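Local coordinates for protein short-chain dehydrogenase/reductase SDR (Paraburkholderia phymatum, PDB 5VA8) that binds NADP in a Rossmann fold and, as a member of the short-chain dehydrogenase/reductase family, probably catalyses an NADP(H)-dependent oxidation or reduction, at residues A[9-13]-A[241-247]; A[89-93]-A[134-138]. One frame throughout, in Å; residues are numbered along the deposited sequence.

Contact 1 (A[9-13]-A[241-247])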
loop_
_atom_site.group_PDB
_atom_site.type_symbol
_atom_site.label_atom_id
_atom_site.label_comp_id
_atom_site.label_asym_id
_atom_site.label_seq_id
_atom_site.Cartn_x
_atom_site.Cartn_y
_atom_site.Cartn_z
ATOM N N MET A 9 25.810 -16.939 -10.457
ATOM C CA MET A 9 25.959 -15.994 -9.353
ATOM C C MET A 9 26.169 -16.739 -8.039
ATOM O O MET A 9 25.347 -17.582 -7.663
ATOM C CB MET A 9 24.721 -15.096 -9.248
ATOM C CG MET A 9 24.732 -14.127 -8.067
ATOM S SD MET A 9 23.136 -13.323 -7.779
ATOM C CE MET A 9 23.001 -12.238 -9.198
ATOM N N ASP A 10 27.249 -16.408 -7.329
ATOM C CA ASP A 10 27.565 -17.060 -6.058
ATOM C C ASP A 10 26.763 -16.408 -4.934
ATOM O O ASP A 10 26.976 -15.233 -4.618
ATOM C CB ASP A 10 29.067 -16.960 -5.778
ATOM C CG ASP A 10 29.513 -17.810 -4.590
ATOM O OD1 ASP A 10 28.679 -18.195 -3.752
ATOM O OD2 ASP A 10 30.730 -18.081 -4.488
ATOM N N LEU A 11 25.862 -17.171 -4.313
ATOM C CA LEU A 11 25.024 -16.616 -3.257
ATOM C C LEU A 11 25.712 -16.576 -1.897
ATOM O O LEU A 11 25.131 -16.037 -0.948
ATOM C CB LEU A 11 23.716 -17.404 -3.145
ATOM C CG LEU A 11 22.844 -17.368 -4.405
ATOM C CD1 LEU A 11 21.457 -17.933 -4.089
ATOM C CD2 LEU A 11 22.764 -15.963 -4.985
ATOM N N GLY A 12 26.914 -17.139 -1.780
ATOM C CA GLY A 12 27.707 -17.007 -0.572
ATOM C C GLY A 12 27.201 -17.743 0.649
ATOM O O GLY A 12 27.605 -17.401 1.763
ATOM N N ILE A 13 26.348 -18.758 0.485
ATOM C CA ILE A 13 25.724 -19.404 1.635
ATOM C C ILE A 13 26.036 -20.900 1.696
ATOM O O ILE A 13 25.387 -21.638 2.431
ATOM C CB ILE A 13 24.205 -19.142 1.665
ATOM C CG1 ILE A 13 23.531 -19.518 0.334
ATOM C CG2 ILE A 13 23.944 -17.676 2.012
ATOM C CD1 ILE A 13 21.985 -19.374 0.361
ATOM N N ALA A 241 15.967 -18.431 -2.422
ATOM C CA ALA A 241 17.418 -18.528 -2.287
ATOM C C ALA A 241 18.072 -17.162 -2.430
ATOM O O ALA A 241 19.015 -16.841 -1.699
ATOM C CB ALA A 241 17.988 -19.514 -3.311
ATOM N N PHE A 242 17.576 -16.327 -3.353
ATOM C CA PHE A 242 18.160 -14.993 -3.462
ATOM C C PHE A 242 17.975 -14.200 -2.168
ATOM O O PHE A 242 18.918 -13.551 -1.690
ATOM C CB PHE A 242 17.575 -14.221 -4.641
ATOM C CG PHE A 242 18.239 -12.892 -4.829
ATOM C CD1 PHE A 242 19.459 -12.817 -5.471
ATOM C CD2 PHE A 242 17.704 -11.747 -4.264
ATOM C CE1 PHE A 242 20.118 -11.594 -5.619
ATOM C CE2 PHE A 242 18.362 -10.523 -4.402
ATOM C CZ PHE A 242 19.561 -10.456 -5.075
ATOM N N LEU A 243 16.773 -14.240 -1.583
ATOM C CA LEU A 243 16.558 -13.544 -0.314
ATOM C C LEU A 243 17.482 -14.073 0.768
ATOM O O LEU A 243 17.902 -13.318 1.656
ATOM C CB LEU A 243 15.108 -13.688 0.153
ATOM C CG LEU A 243 14.067 -12.825 -0.560
ATOM C CD1 LEU A 243 12.672 -13.246 -0.111
ATOM C CD2 LEU A 243 14.302 -11.340 -0.293
ATOM N N CYS A 244 17.816 -15.355 0.708
ATOM C CA CYS A 244 18.659 -15.944 1.734
ATOM C C CYS A 244 20.140 -15.698 1.501
ATOM O O CYS A 244 20.950 -16.104 2.338
ATOM C CB CYS A 244 18.397 -17.451 1.824
ATOM S SG CYS A 244 16.753 -17.867 2.467
ATOM N N SER A 245 20.505 -15.032 0.409
ATOM C CA SER A 245 21.894 -14.910 -0.004
ATOM C C SER A 245 22.584 -13.730 0.676
ATOM O O SER A 245 21.962 -12.866 1.304
ATOM C CB SER A 245 21.988 -14.731 -1.518
ATOM O OG SER A 245 21.636 -13.398 -1.873
ATOM N N VAL A 246 23.904 -13.679 0.489
ATOM C CA VAL A 246 24.683 -12.538 0.960
ATOM C C VAL A 246 24.467 -11.304 0.108
ATOM O O VAL A 246 25.017 -10.244 0.430
ATOM C CB VAL A 246 26.184 -12.883 1.007
ATOM C CG1 VAL A 246 26.408 -14.102 1.904
ATOM C CG2 VAL A 246 26.744 -13.107 -0.413
ATOM N N HIS A 247 23.683 -11.400 -0.966
ATOM C CA HIS A 247 23.396 -10.252 -1.818
ATOM C C HIS A 247 22.055 -9.606 -1.506
ATOM O O HIS A 247 21.676 -8.640 -2.180
ATOM C CB HIS A 247 23.442 -10.666 -3.291
ATOM C CG HIS A 247 24.709 -11.362 -3.664
ATOM N ND1 HIS A 247 25.944 -10.752 -3.581
ATOM C CD2 HIS A 247 24.941 -12.628 -4.083
ATOM C CE1 HIS A 247 26.879 -11.608 -3.952
ATOM N NE2 HIS A 247 26.297 -12.755 -4.258
#
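Leu11, Ile13 and Val246 bury the most surface where the loop leading to strand 17-20 meets the end of helix 233-243 and the turn after it. The side chain of Leu11 lies along the last part of the helix, its CD1 3.6 Å from Ala241 O and 3.9 Å from Ala241 CB, while its carbonyl faces the turn: Val246 N donates to Leu11 O over 3.0 Å, almost linearly. Ile13 packs beside it, with CG2 3.4 Å from Cys244 O and CD1 4.3 Å from Cys244 CB; Leu35 of helix 26-37 touches both Ile13 and Cys244. Val246 CG1 reaches Gly12 O at 3.5 Å. A side chain on Gly12 would run into Val246 CG2, and its phi of 70° also suits glycine. A second polar link is short: His247 NE2 donates to Asp10 O at 2.6 Å. Both partners are held by local turns, an Asx turn in which Asp10 OD1 accepts from Gly12 N (2.8 Å) and an ST turn in which Ser245 OG accepts from His247 N (3.0 Å). Met9 SD makes a Met-aromatic contact at the edge of the Phe242 ring, which meets Phe242 of the second subunit. Two hydrogen bonds to the consecutive carbonyls of Asp10 and Leu11 thus join the N-terminal loop to the turn, and apolar packing joins it to the helix end at the interface with the second subunit.

Contact 2 (A[89-93]-A[134-138])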
loop_
_atom_site.group_PDB
_atom_site.type_symbol
_atom_site.label_atom_id
_atom_site.label_comp_id
_atom_site.label_asym_id
_atom_site.label_seq_id
_atom_site.Cartn_x
_atom_site.Cartn_y
_atom_site.Cartn_z
ATOM N N GLN A 89 20.498 -24.526 15.386
ATOM C CA GLN A 89 21.054 -23.186 15.175
ATOM C C GLN A 89 21.055 -22.855 13.687
ATOM O O GLN A 89 22.111 -22.640 13.082
ATOM C CB GLN A 89 22.463 -23.095 15.761
ATOM C CG GLN A 89 22.480 -23.216 17.279
ATOM C CD GLN A 89 21.905 -21.978 17.947
ATOM O OE1 GLN A 89 21.932 -20.890 17.373
ATOM N NE2 GLN A 89 21.370 -22.139 19.157
ATOM N N PRO A 90 19.875 -22.790 13.067
ATOM C CA PRO A 90 19.828 -22.466 11.635
ATOM C C PRO A 90 20.280 -21.044 11.356
ATOM O O PRO A 90 19.976 -20.111 12.104
ATOM C CB PRO A 90 18.349 -22.649 11.274
ATOM C CG PRO A 90 17.618 -22.403 12.573
ATOM C CD PRO A 90 18.524 -22.954 13.642
ATOM N N ASP A 91 21.017 -20.893 10.256
ATOM C CA ASP A 91 21.268 -19.567 9.700
ATOM C C ASP A 91 20.064 -19.040 8.945
ATOM O O ASP A 91 19.897 -17.821 8.828
ATOM C CB ASP A 91 22.452 -19.599 8.726
ATOM C CG ASP A 91 23.709 -20.148 9.353
ATOM O OD1 ASP A 91 24.261 -19.469 10.242
ATOM O OD2 ASP A 91 24.130 -21.264 8.978
ATOM N N ILE A 92 19.251 -19.950 8.413
ATOM C CA ILE A 92 18.179 -19.668 7.467
ATOM C C ILE A 92 16.945 -20.416 7.947
ATOM O O ILE A 92 17.024 -21.609 8.248
ATOM C CB ILE A 92 18.554 -20.129 6.046
ATOM C CG1 ILE A 92 19.699 -19.284 5.486
ATOM C CG2 ILE A 92 17.356 -20.049 5.112
ATOM C CD1 ILE A 92 20.465 -20.018 4.388
ATOM N N LEU A 93 15.813 -19.720 8.019
ATOM C CA LEU A 93 14.550 -20.340 8.409
ATOM C C LEU A 93 13.530 -20.029 7.334
ATOM O O LEU A 93 13.292 -18.858 7.043
ATOM C CB LEU A 93 14.068 -19.802 9.759
ATOM C CG LEU A 93 12.628 -20.136 10.141
ATOM C CD1 LEU A 93 12.459 -21.636 10.353
ATOM C CD2 LEU A 93 12.259 -19.356 11.410
ATOM N N GLY A 134 20.172 -17.020 18.192
ATOM C CA GLY A 134 21.384 -17.546 17.586
ATOM C C GLY A 134 21.791 -16.785 16.343
ATOM O O GLY A 134 22.977 -16.531 16.122
ATOM N N MET A 135 20.818 -16.409 15.509
ATOM C CA MET A 135 21.152 -15.617 14.328
ATOM C C MET A 135 21.795 -14.297 14.732
ATOM O O MET A 135 22.800 -13.877 14.148
ATOM C CB MET A 135 19.898 -15.359 13.491
ATOM C CG MET A 135 19.308 -16.616 12.861
ATOM S SD MET A 135 17.852 -16.181 11.884
ATOM C CE MET A 135 17.350 -17.816 11.311
ATOM N N ILE A 136 21.205 -13.619 15.716
ATOM C CA ILE A 136 21.760 -12.351 16.184
ATOM C C ILE A 136 23.179 -12.554 16.701
ATOM O O ILE A 136 24.089 -11.771 16.397
ATOM C CB ILE A 136 20.832 -11.744 17.252
ATOM C CG1 ILE A 136 19.563 -11.198 16.597
ATOM C CG2 ILE A 136 21.558 -10.678 18.083
ATOM C CD1 ILE A 136 18.524 -10.733 17.595
ATOM N N SER A 137 23.398 -13.636 17.447
ATOM C CA SER A 137 24.708 -13.885 18.041
ATOM C C SER A 137 25.783 -14.101 16.981
ATOM O O SER A 137 26.967 -13.839 17.236
ATOM C CB SER A 137 24.625 -15.091 18.980
ATOM O OG SER A 137 24.699 -16.323 18.277
ATOM N N ARG A 138 25.405 -14.577 15.796
ATOM C CA ARG A 138 26.347 -14.801 14.711
ATOM C C ARG A 138 26.409 -13.638 13.733
ATOM O O ARG A 138 27.239 -13.659 12.820
ATOM C CB ARG A 138 26.002 -16.100 13.976
ATOM C CG ARG A 138 26.290 -17.336 14.833
ATOM C CD ARG A 138 25.927 -18.632 14.119
ATOM N NE ARG A 138 24.490 -18.750 13.888
ATOM C CZ ARG A 138 23.628 -19.312 14.736
ATOM N NH1 ARG A 138 24.049 -19.821 15.891
ATOM N NH2 ARG A 138 22.337 -19.362 14.420
HETATM O O HOH W 1 19.485 -19.875 14.857
HETATM O O HOH W 2 23.054 -17.618 11.741
#
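Two long side chains from the end of helix 110-138 reach the segment that enters strand 92-95. Met135 leaves the helix with chi1 m and is then fully extended (chi2 and chi3 both t), which carries its CE to 3.6 Å from both Pro90 O and Asp91 O and 4.1 Å from Leu93 CB; the terminal methyl thus packs on the backbone where the strand starts, and the side chain also touches Val143. Arg138 instead bends at chi3 (m) and chi4 (-90°), bringing its guanidinium back across residues 89-91. Gln89, folded by two m rotamers, turns its amide to meet it: Arg138 NH1 donates to Gln89 OE1 at 2.8 Å, with a weak second bond from NH2 at 3.3 Å. Gln89 OE1 also lies 3.4 Å from Gly134 CA, where a side chain would collide with it. Asp91 OD1 and Arg138 NE form a long salt bridge of 3.7 Å, bridged by water 2 (2.7 Å to OD1, 2.8 Å to NE), while Asp91 OD2 accepts from Ser17 N. The chemistry is layered, an apolar methionine inside and a partly hydrated arginine network at the surface, joining helix to strand in this Rossmann-type βαβ unit.

From the N terminus, the chain passes first through 9-13, then forms the opening strands of the parallel sheet before reaching 89-93 at the entrance to central strand 92-95. Helix 110-138 follows, and its end returns to that entrance, so contact 2 closes a loop of 40 intervening residues. The chain then adds strands 141-146 and 184-191 and the remaining helices before 241-247 comes back to 9-13, closing contact 1 across 227 residues; edge strand 255-258 follows, and contact 2 falls wholly within the larger loop. Their centres are 16 Å apart, yet they meet directly, Cys244 SG packing 3.5 Å from Ile92 CG2. Together they link the N-terminal loop, helix 233-243, the sheet and helix 110-138.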